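Local coordinates for designed Anbu Protein (Synthetic construct, PDB 5LOY), which is a consensus-designed Anbu (ancestral beta subunit) protein of the proteasome family that forms a helical assembly and probably reflects an intermediate in the origin of the proteasome, at residues A[141-146]-A[151-156]; A[158-163]-A[170-175]; A[164-169]-A[195-200]; A[179-184]-A[218-223]. All coordinates share one frame; numbering follows the deposited sequence.

Interaction 1 (A[141-146]-A[151-156])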
# COMPACT_ATOMS: atom_id res chain seq x y z
N THR A 141 6.56 6.53 -16.81
CA THR A 141 5.51 5.89 -16.01
C THR A 141 4.97 4.71 -16.84
O THR A 141 3.97 4.83 -17.54
CB THR A 141 4.38 6.87 -15.64
OG1 THR A 141 4.90 7.95 -14.86
CG2 THR A 141 3.28 6.16 -14.87
N PRO A 142 5.67 3.57 -16.78
CA PRO A 142 5.43 2.41 -17.64
C PRO A 142 4.38 1.41 -17.13
O PRO A 142 4.12 0.43 -17.82
CB PRO A 142 6.79 1.73 -17.67
CG PRO A 142 7.34 1.99 -16.30
CD PRO A 142 6.87 3.37 -15.94
N PHE A 143 3.78 1.64 -15.97
CA PHE A 143 2.71 0.76 -15.55
C PHE A 143 1.54 1.52 -14.91
O PHE A 143 1.70 2.63 -14.44
CB PHE A 143 3.25 -0.32 -14.60
CG PHE A 143 3.67 0.20 -13.24
CD1 PHE A 143 2.76 0.29 -12.20
CD2 PHE A 143 5.00 0.58 -13.01
CE1 PHE A 143 3.14 0.79 -10.95
CE2 PHE A 143 5.39 1.06 -11.77
CZ PHE A 143 4.45 1.18 -10.74
N PHE A 144 0.38 0.86 -14.89
CA PHE A 144 -0.82 1.35 -14.21
C PHE A 144 -1.42 0.26 -13.34
O PHE A 144 -1.25 -0.93 -13.59
CB PHE A 144 -1.88 1.78 -15.20
CG PHE A 144 -1.53 3.01 -16.01
CD1 PHE A 144 -1.07 4.17 -15.40
CD2 PHE A 144 -1.76 3.02 -17.38
CE1 PHE A 144 -0.79 5.30 -16.16
CE2 PHE A 144 -1.49 4.14 -18.13
CZ PHE A 144 -0.99 5.28 -17.52
N GLN A 145 -2.17 0.69 -12.33
CA GLN A 145 -2.83 -0.23 -11.40
C GLN A 145 -4.20 0.31 -11.09
O GLN A 145 -4.37 1.52 -10.96
CB GLN A 145 -2.10 -0.27 -10.05
CG GLN A 145 -0.60 -0.51 -10.05
CD GLN A 145 -0.03 -0.29 -8.66
OE1 GLN A 145 0.19 0.84 -8.24
NE2 GLN A 145 0.18 -1.39 -7.93
N ILE A 146 -5.16 -0.58 -10.90
CA ILE A 146 -6.50 -0.19 -10.43
C ILE A 146 -6.95 -1.18 -9.36
O ILE A 146 -6.43 -2.30 -9.29
CB ILE A 146 -7.53 -0.13 -11.57
CG1 ILE A 146 -7.65 -1.47 -12.28
CG2 ILE A 146 -7.15 0.94 -12.59
CD1 ILE A 146 -8.59 -1.44 -13.47
N TYR A 151 -0.44 -1.67 -1.81
CA TYR A 151 0.38 -2.76 -1.27
C TYR A 151 1.38 -3.29 -2.29
O TYR A 151 2.48 -3.68 -1.94
CB TYR A 151 -0.50 -3.94 -0.80
CG TYR A 151 -1.64 -3.55 0.12
CD1 TYR A 151 -1.47 -3.44 1.49
CD2 TYR A 151 -2.92 -3.31 -0.38
CE1 TYR A 151 -2.53 -3.10 2.32
CE2 TYR A 151 -3.98 -2.97 0.44
CZ TYR A 151 -3.79 -2.87 1.79
OH TYR A 151 -4.88 -2.56 2.59
N GLY A 152 0.98 -3.27 -3.56
CA GLY A 152 1.75 -3.88 -4.63
C GLY A 152 2.57 -2.92 -5.45
O GLY A 152 3.36 -3.36 -6.30
N LYS A 153 2.42 -1.62 -5.19
CA LYS A 153 3.16 -0.62 -5.95
C LYS A 153 4.69 -0.64 -5.71
O LYS A 153 5.45 -0.45 -6.66
CB LYS A 153 2.60 0.77 -5.69
CG LYS A 153 3.16 1.86 -6.60
CD LYS A 153 2.48 3.19 -6.29
CE LYS A 153 2.70 4.29 -7.35
NZ LYS A 153 3.96 5.05 -7.12
N PRO A 154 5.15 -0.80 -4.46
CA PRO A 154 6.59 -0.66 -4.21
C PRO A 154 7.48 -1.59 -5.02
O PRO A 154 8.47 -1.16 -5.56
CB PRO A 154 6.71 -0.96 -2.73
CG PRO A 154 5.41 -0.45 -2.18
CD PRO A 154 4.39 -0.87 -3.19
N ILE A 155 7.09 -2.85 -5.17
CA ILE A 155 7.90 -3.78 -5.94
C ILE A 155 7.93 -3.41 -7.42
O ILE A 155 8.95 -3.55 -8.08
CB ILE A 155 7.48 -5.25 -5.70
CG1 ILE A 155 8.51 -6.20 -6.32
CG2 ILE A 155 6.10 -5.56 -6.25
CD1 ILE A 155 9.87 -6.10 -5.66
N LEU A 156 6.79 -2.96 -7.95
CA LEU A 156 6.73 -2.50 -9.35
C LEU A 156 7.60 -1.27 -9.54
O LEU A 156 8.30 -1.16 -10.54
CB LEU A 156 5.28 -2.19 -9.76
CG LEU A 156 4.39 -3.43 -9.81
CD1 LEU A 156 2.90 -3.11 -9.70
CD2 LEU A 156 4.66 -4.22 -11.06

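Interaction 2 (A[158-163]-A[170-175])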
# COMPACT_ATOMS: atom_id res chain seq x y z
N ARG A 158 10.32 -0.60 -7.89
CA ARG A 158 11.72 -1.00 -7.75
C ARG A 158 12.24 -1.66 -9.00
O ARG A 158 13.39 -1.45 -9.35
CB ARG A 158 11.92 -1.97 -6.58
CG ARG A 158 11.89 -1.33 -5.20
CD ARG A 158 12.00 -2.38 -4.09
NE ARG A 158 11.72 -1.86 -2.76
CZ ARG A 158 12.60 -1.23 -1.99
NH1 ARG A 158 13.85 -1.02 -2.41
NH2 ARG A 158 12.22 -0.81 -0.77
N VAL A 159 11.41 -2.43 -9.68
CA VAL A 159 11.88 -3.32 -10.74
C VAL A 159 11.59 -2.83 -12.18
O VAL A 159 12.47 -2.92 -13.04
CB VAL A 159 11.28 -4.73 -10.54
CG1 VAL A 159 11.65 -5.65 -11.68
CG2 VAL A 159 11.78 -5.32 -9.24
N ILE A 160 10.40 -2.33 -12.45
CA ILE A 160 9.98 -2.12 -13.83
C ILE A 160 10.65 -0.92 -14.50
O ILE A 160 10.58 0.18 -13.99
CB ILE A 160 8.46 -1.92 -13.96
CG1 ILE A 160 7.68 -3.11 -13.35
CG2 ILE A 160 8.09 -1.73 -15.43
CD1 ILE A 160 7.95 -4.47 -13.96
N THR A 161 11.31 -1.17 -15.63
CA THR A 161 11.78 -0.14 -16.52
C THR A 161 11.41 -0.58 -17.93
O THR A 161 11.06 -1.74 -18.14
CB THR A 161 13.32 0.06 -16.48
OG1 THR A 161 13.98 -0.99 -17.20
CG2 THR A 161 13.85 0.14 -15.04
N PRO A 162 11.48 0.35 -18.90
CA PRO A 162 11.22 -0.02 -20.29
C PRO A 162 12.10 -1.17 -20.77
O PRO A 162 11.73 -1.90 -21.68
CB PRO A 162 11.61 1.25 -21.05
CG PRO A 162 11.45 2.37 -20.06
CD PRO A 162 11.70 1.80 -18.71
N ASP A 163 13.28 -1.32 -20.17
CA ASP A 163 14.21 -2.36 -20.59
C ASP A 163 13.94 -3.73 -19.96
O ASP A 163 14.53 -4.71 -20.33
CB ASP A 163 15.64 -1.91 -20.27
CG ASP A 163 16.65 -2.45 -21.26
OD1 ASP A 163 16.38 -2.43 -22.49
OD2 ASP A 163 17.73 -2.90 -20.83
N ALA A 170 6.43 -10.22 -15.75
CA ALA A 170 5.43 -11.16 -15.25
C ALA A 170 5.72 -11.63 -13.82
O ALA A 170 4.80 -11.66 -12.97
CB ALA A 170 5.28 -12.33 -16.17
N LYS A 171 6.98 -11.97 -13.53
CA LYS A 171 7.37 -12.28 -12.13
C LYS A 171 7.01 -11.16 -11.19
O LYS A 171 6.46 -11.37 -10.11
CB LYS A 171 8.85 -12.47 -12.00
CG LYS A 171 9.37 -13.87 -12.04
CD LYS A 171 10.77 -13.85 -11.45
CE LYS A 171 11.85 -13.87 -12.50
NZ LYS A 171 13.20 -13.71 -11.86
N CYS A 172 7.36 -9.94 -11.59
CA CYS A 172 7.13 -8.79 -10.76
C CYS A 172 5.65 -8.57 -10.51
O CYS A 172 5.23 -8.33 -9.39
CB CYS A 172 7.74 -7.59 -11.44
SG CYS A 172 7.77 -6.13 -10.39
N ALA A 173 4.83 -8.71 -11.54
CA ALA A 173 3.37 -8.67 -11.33
C ALA A 173 2.90 -9.72 -10.32
O ALA A 173 2.13 -9.42 -9.43
CB ALA A 173 2.62 -8.86 -12.64
N LEU A 174 3.39 -10.95 -10.44
CA LEU A 174 2.93 -12.01 -9.55
C LEU A 174 3.32 -11.78 -8.08
O LEU A 174 2.52 -12.00 -7.16
CB LEU A 174 3.42 -13.36 -10.05
CG LEU A 174 2.75 -13.78 -11.36
CD1 LEU A 174 3.31 -15.10 -11.86
CD2 LEU A 174 1.24 -13.92 -11.20
N VAL A 175 4.53 -11.31 -7.88
CA VAL A 175 5.02 -10.98 -6.56
C VAL A 175 4.21 -9.81 -5.97
O VAL A 175 3.85 -9.82 -4.78
CB VAL A 175 6.54 -10.65 -6.65
CG1 VAL A 175 7.02 -9.89 -5.44
CG2 VAL A 175 7.32 -11.94 -6.83

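Interaction 3 (A[164-169]-A[195-200])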
# COMPACT_ATOMS: atom_id res chain seq x y z
N THR A 164 13.03 -3.81 -19.00
CA THR A 164 12.74 -5.06 -18.31
C THR A 164 12.19 -6.10 -19.29
O THR A 164 11.42 -5.76 -20.19
CB THR A 164 11.72 -4.83 -17.19
OG1 THR A 164 12.24 -3.87 -16.25
CG2 THR A 164 11.41 -6.13 -16.46
N SER A 165 12.57 -7.36 -19.10
CA SER A 165 12.13 -8.44 -20.01
C SER A 165 10.69 -8.85 -19.69
O SER A 165 10.22 -8.60 -18.59
CB SER A 165 13.03 -9.67 -19.90
OG SER A 165 12.80 -10.33 -18.65
N LEU A 166 10.01 -9.46 -20.65
CA LEU A 166 8.64 -9.92 -20.41
C LEU A 166 8.58 -10.91 -19.26
O LEU A 166 7.68 -10.82 -18.43
CB LEU A 166 8.05 -10.58 -21.65
CG LEU A 166 7.77 -9.65 -22.83
CD1 LEU A 166 7.27 -10.46 -24.00
CD2 LEU A 166 6.76 -8.57 -22.45
N GLU A 167 9.56 -11.81 -19.19
CA GLU A 167 9.62 -12.79 -18.11
C GLU A 167 9.69 -12.09 -16.74
O GLU A 167 8.90 -12.40 -15.84
CB GLU A 167 10.82 -13.74 -18.27
CG GLU A 167 10.92 -14.45 -19.62
CD GLU A 167 11.75 -13.65 -20.66
OE1 GLU A 167 13.00 -13.76 -20.65
OE2 GLU A 167 11.15 -12.91 -21.48
N ASP A 168 10.60 -11.14 -16.58
CA ASP A 168 10.74 -10.46 -15.29
C ASP A 168 9.52 -9.62 -14.94
O ASP A 168 9.16 -9.53 -13.77
CB ASP A 168 12.00 -9.57 -15.25
CG ASP A 168 13.28 -10.37 -15.13
OD1 ASP A 168 13.21 -11.58 -14.78
OD2 ASP A 168 14.36 -9.80 -15.38
N ALA A 169 8.91 -8.98 -15.93
CA ALA A 169 7.72 -8.16 -15.66
C ALA A 169 6.57 -9.02 -15.18
O ALA A 169 5.84 -8.61 -14.27
CB ALA A 169 7.30 -7.38 -16.89
N VAL A 195 0.55 -12.28 -21.37
CA VAL A 195 1.84 -11.74 -21.78
C VAL A 195 1.86 -11.62 -23.29
O VAL A 195 1.67 -12.61 -23.99
CB VAL A 195 3.01 -12.65 -21.34
CG1 VAL A 195 4.34 -12.14 -21.92
CG2 VAL A 195 3.09 -12.72 -19.84
N TYR A 196 2.07 -10.40 -23.79
CA TYR A 196 1.93 -10.08 -25.23
C TYR A 196 3.27 -9.65 -25.80
O TYR A 196 3.87 -8.71 -25.28
CB TYR A 196 0.88 -8.95 -25.45
CG TYR A 196 0.84 -8.47 -26.88
CD1 TYR A 196 0.19 -9.21 -27.86
CD2 TYR A 196 1.51 -7.33 -27.27
CE1 TYR A 196 0.19 -8.81 -29.17
CE2 TYR A 196 1.52 -6.92 -28.60
CZ TYR A 196 0.87 -7.67 -29.55
OH TYR A 196 0.87 -7.29 -30.88
N GLU A 197 3.74 -10.32 -26.85
CA GLU A 197 4.99 -9.94 -27.51
C GLU A 197 4.80 -8.88 -28.60
O GLU A 197 3.98 -9.04 -29.51
CB GLU A 197 5.64 -11.15 -28.19
CG GLU A 197 6.32 -12.16 -27.27
CD GLU A 197 6.99 -13.31 -28.04
OE1 GLU A 197 7.11 -13.26 -29.30
OE2 GLU A 197 7.39 -14.30 -27.39
N ARG A 198 5.59 -7.82 -28.52
CA ARG A 198 5.58 -6.75 -29.51
C ARG A 198 5.57 -7.28 -30.95
O ARG A 198 6.37 -8.12 -31.31
CB ARG A 198 6.81 -5.86 -29.30
CG ARG A 198 6.80 -4.56 -30.10
CD ARG A 198 8.20 -3.98 -30.23
NE ARG A 198 8.26 -2.62 -29.71
CZ ARG A 198 7.89 -1.51 -30.36
NH1 ARG A 198 8.00 -0.33 -29.74
NH2 ARG A 198 7.40 -1.55 -31.61
N ASP A 199 4.65 -6.75 -31.75
CA ASP A 199 4.49 -7.11 -33.17
C ASP A 199 4.01 -8.53 -33.48
O ASP A 199 3.99 -8.90 -34.63
CB ASP A 199 5.77 -6.85 -34.00
CG ASP A 199 6.28 -5.41 -33.92
OD1 ASP A 199 5.60 -4.50 -33.39
OD2 ASP A 199 7.40 -5.20 -34.41
N SER A 200 3.62 -9.31 -32.48
CA SER A 200 3.05 -10.64 -32.77
C SER A 200 1.63 -10.51 -33.33
O SER A 200 1.26 -11.27 -34.20
CB SER A 200 3.04 -11.51 -31.51
OG SER A 200 2.31 -10.90 -30.46

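Interaction 4 (A[179-184]-A[218-223])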
# COMPACT_ATOMS: atom_id res chain seq x y z
N SER A 179 2.06 -10.07 -2.33
CA SER A 179 2.12 -9.11 -1.22
C SER A 179 0.75 -8.51 -0.92
O SER A 179 0.37 -8.32 0.24
CB SER A 179 3.12 -8.00 -1.53
OG SER A 179 4.43 -8.52 -1.50
N THR A 180 0.01 -8.21 -1.98
CA THR A 180 -1.33 -7.66 -1.84
C THR A 180 -2.28 -8.66 -1.19
O THR A 180 -2.98 -8.32 -0.24
CB THR A 180 -1.89 -7.23 -3.21
OG1 THR A 180 -1.02 -6.26 -3.82
CG2 THR A 180 -3.26 -6.67 -3.06
N MET A 181 -2.25 -9.92 -1.64
CA MET A 181 -3.12 -10.94 -1.06
C MET A 181 -2.82 -11.26 0.39
O MET A 181 -3.74 -11.47 1.19
CB MET A 181 -3.11 -12.20 -1.91
CG MET A 181 -3.90 -11.97 -3.20
SD MET A 181 -3.96 -13.30 -4.40
CE MET A 181 -2.27 -13.88 -4.32
N ARG A 182 -1.55 -11.22 0.76
CA ARG A 182 -1.18 -11.40 2.15
C ARG A 182 -1.68 -10.30 3.06
O ARG A 182 -1.91 -10.54 4.23
CB ARG A 182 0.34 -11.43 2.31
CG ARG A 182 0.94 -12.74 1.90
CD ARG A 182 2.44 -12.60 1.78
NE ARG A 182 2.98 -13.86 1.28
CZ ARG A 182 3.44 -14.87 2.03
NH1 ARG A 182 3.49 -14.76 3.35
NH2 ARG A 182 3.88 -15.97 1.43
N SER A 183 -1.82 -9.09 2.55
CA SER A 183 -2.04 -7.93 3.39
C SER A 183 -3.45 -7.37 3.29
O SER A 183 -3.80 -6.55 4.12
CB SER A 183 -0.99 -6.87 3.07
OG SER A 183 0.28 -7.30 3.53
N ASN A 184 -4.24 -7.81 2.32
CA ASN A 184 -5.58 -7.28 2.14
C ASN A 184 -6.54 -8.33 1.62
O ASN A 184 -6.32 -8.91 0.55
CB ASN A 184 -5.52 -6.11 1.14
CG ASN A 184 -6.87 -5.45 0.92
OD1 ASN A 184 -7.74 -6.01 0.26
ND2 ASN A 184 -7.07 -4.27 1.50
N MET A 218 5.60 -22.23 -5.94
CA MET A 218 7.04 -22.19 -5.89
C MET A 218 7.53 -20.76 -5.77
O MET A 218 8.44 -20.48 -5.02
CB MET A 218 7.67 -22.82 -7.13
CG MET A 218 8.95 -23.58 -6.84
SD MET A 218 9.68 -24.51 -8.24
CE MET A 218 9.24 -23.63 -9.76
N LEU A 219 6.94 -19.87 -6.54
CA LEU A 219 7.38 -18.49 -6.57
C LEU A 219 7.19 -17.87 -5.19
O LEU A 219 8.11 -17.24 -4.65
CB LEU A 219 6.60 -17.71 -7.62
CG LEU A 219 7.04 -16.31 -7.99
CD1 LEU A 219 8.40 -16.39 -8.67
CD2 LEU A 219 6.05 -15.64 -8.94
N ARG A 220 6.02 -18.04 -4.60
CA ARG A 220 5.73 -17.42 -3.32
C ARG A 220 6.70 -17.92 -2.24
O ARG A 220 7.18 -17.16 -1.42
CB ARG A 220 4.30 -17.70 -2.91
CG ARG A 220 3.29 -17.04 -3.84
CD ARG A 220 1.88 -17.44 -3.48
NE ARG A 220 1.31 -16.40 -2.63
CZ ARG A 220 0.04 -16.35 -2.26
NH1 ARG A 220 -0.80 -17.32 -2.64
NH2 ARG A 220 -0.40 -15.33 -1.49
N LYS A 221 6.97 -19.21 -2.27
CA LYS A 221 7.78 -19.83 -1.27
C LYS A 221 9.23 -19.39 -1.39
O LYS A 221 9.88 -19.16 -0.40
CB LYS A 221 7.63 -21.34 -1.39
CG LYS A 221 8.58 -22.19 -0.56
CD LYS A 221 8.32 -23.65 -0.89
CE LYS A 221 9.58 -24.49 -0.96
NZ LYS A 221 10.01 -24.84 0.42
N GLN A 222 9.74 -19.27 -2.61
CA GLN A 222 11.12 -18.84 -2.79
C GLN A 222 11.28 -17.35 -2.55
O GLN A 222 12.34 -16.92 -2.09
CB GLN A 222 11.62 -19.19 -4.18
CG GLN A 222 11.81 -20.69 -4.36
CD GLN A 222 12.51 -21.05 -5.66
OE1 GLN A 222 13.21 -20.22 -6.22
NE2 GLN A 222 12.34 -22.27 -6.15
N TRP A 223 10.26 -16.55 -2.87
CA TRP A 223 10.31 -15.11 -2.60
C TRP A 223 10.34 -14.88 -1.11
O TRP A 223 11.17 -14.14 -0.59
CB TRP A 223 9.11 -14.41 -3.21
CG TRP A 223 9.05 -12.94 -3.07
CD1 TRP A 223 8.00 -12.22 -2.59
CD2 TRP A 223 10.04 -11.96 -3.46
NE1 TRP A 223 8.27 -10.87 -2.63
CE2 TRP A 223 9.51 -10.68 -3.17
CE3 TRP A 223 11.31 -12.05 -4.01
CZ2 TRP A 223 10.21 -9.51 -3.43
CZ3 TRP A 223 12.00 -10.90 -4.26
CH2 TRP A 223 11.45 -9.64 -3.97

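Interaction 1 (A[141-146]-A[151-156])
Phe143 and Leu156 make a CH-pi contact where strand 143-147 packs against helix 153-159, between a sheet and a helical layer of the alpha-beta-beta-alpha proteasome (Ntn) fold. Leu156 CB lies 3.8 Å from the centroid of the Phe143 ring, 20° off the normal and offset toward the rim. Its closest ring atom is Phe143 CZ, at 3.6 Å. The ring reaches the helix because CG stands between the backbone N and the carbonyl carbon (chi1 70°). Farther along the strand, the amide of Gln145 crosses Lys153 at about a right angle. Its OE1 sits 3.5 Å from Lys153 CB, while NE2 faces Leu156 CD1 at 3.7 Å and gives a hydrogen bond to Tyr2 OH and a weak one to Thr149 O. Lysine suits this place because its carbons pack on the amide while NZ leads away to Asp157 and to Ser183 O of the second subunit. With an alanine in place of Phe143, the methylene of Leu156 would probably lose its aromatic floor, opening a gap between strand and helix. Strand 143-147 pairs through its backbone with strand 2-8, whose Tyr2 and Ile6 touch Leu156; helix 166-183 meets the same leucine through Cys172 and Ser176.

Interaction 2 (A[158-163]-A[170-175])
Val159 and Cys172 bring the two backbones nearest, their CA atoms 7.2 Å apart, where helix 153-159 ends and the chain turns back into helix 166-183. Ile160 is the first residue to leave helical torsions, so the contact draws on the last turn of one helix and the residue that follows it, against the middle of the next helix. The thiol of Cys172 is the hub. SG stands opposite the backbone N across the CA-CB bond (chi1 -171°), which directs the sulfur at the end of the shorter helix. There it meets Val159 CB at 3.8 Å, with Val159 CG1 slightly farther off at 4.1 Å. Ile160 starts less directly: its CB does not head for the partner helix, yet the tip of its longer branch does, and CD1 comes to 3.9 Å from Cys172 SG and 4.0 Å from Cys172 CB. A beta-branched valine puts bulk close to the backbone, while isoleucine adds the reach of a delta methyl, and a small cysteine lets both approach one helix position. Cys172 also packs on Ile155 and Leu156 of helix 153-159 and on Phe231 of the second subunit, while Ile160 leans on Ile6 and Leu8 of strand 2-8. No hydrogen bond links the segments. Chemically, then, the thiol serves here as a compact, polarisable apolar group, and this contact rests on van der Waals packing among three buried side chains.

Interaction 3 (A[164-169]-A[195-200])
Leu166 has CG anti to its own carbonyl carbon, beside the backbone N (chi1 -69°), and with chi2 at 177° its branched end extends toward strand 191-197, where Val195 turns CG1 to meet it. The two side chains cross obliquely: Val195 CG1 lies 4.0 Å from Leu166 CB and the same distance from Leu166 CD1. Beyond the valine, CD1 comes to 3.8 Å from Glu197 CG, so it is the methylene part of the glutamate that offers an apolar surface, the two side chains crossing at about a right angle. Both methyls, Leu166 CD1 and CD2, rest 4.0 Å from Tyr196 O; the tyrosine itself starts away from the helix and gives its hydroxyl to Gln117. Leucine suits the spot, its forked tip spanning alternate residues of the strand as well as the peptide between them. It occupies the first turn of helix 166-183, whose start is fixed by Ser165 at the N-cap: Asp168 N donates to Ser165 OG at 3.1 Å in a nearly straight bond (168°). The strand ends just as definitely, in a type II turn from Glu197 to Ser200, where Glu197 O accepts from Ser200 N and from Ser200 OG, the latter at 2.7 Å on a lone pair in the carbonyl plane. Leu8 of strand 2-8 and Val13 of strand 11-21 also touch Leu166. The chemistry thus divides: hydrogen bonds shape each segment from within, whereas the join between them is hydrophobic packing around one leucine.

Interaction 4 (A[179-184]-A[218-223])
Arg220, on helix 214-232, sends its CB toward helix 166-183, and CG and CD carry the chain across, with a bend at chi3 (96°) that turns the guanidinium against Met181. NE forms a salt bridge with Asp178, just before segment 179-184. CZ comes next, 4.0 Å from Met181 CE, and NH1 is 4.1 Å from that methyl. At the tip, NH2 approaches Met181 CE most closely, at 3.7 Å, and also meets Met181 CB at 4.2 Å. The methyl lies over one face of the guanidinium, where a flexible methionine, bent at chi3, can spread against a flat cation without competing for its N-H groups. Arg182 stands nearby, its CG 4.5 Å from Arg220 NH2; its NE binds Asp178 too, so one carboxylate probably offsets the repulsion between the two cations. A leucine in place of Arg220 would probably leave Asp178 without one of its arginine partners and the methionine methyl without its flat partner. Arg182 also packs on Arg158 of the second subunit. The contact lies at the surface, flanked by more buried packing of the same two helices: Leu219 on Leu174 and Trp223 on Val175.

In the fold
Followed from the N terminus, the chain first lays down strand 2-8, which later packs against interactions 1 to 3. Interaction 1 closes the short turn from strand 143-147 into helix 153-159 and precedes the others in series. Interaction 2 then closes the connection between helices 153-159 and 166-183. Interaction 3 crosses it, opening inside that connection and closing only at strand 191-197; interaction 4 crosses interaction 3 in turn, running from the end of helix 166-183 to helix 214-232. None nests within another. Helix 166-183 is common to interactions 2, 3 and 4, tying the short helix and the C-terminal helix into a helical layer that packs on the sheet and faces the second subunit.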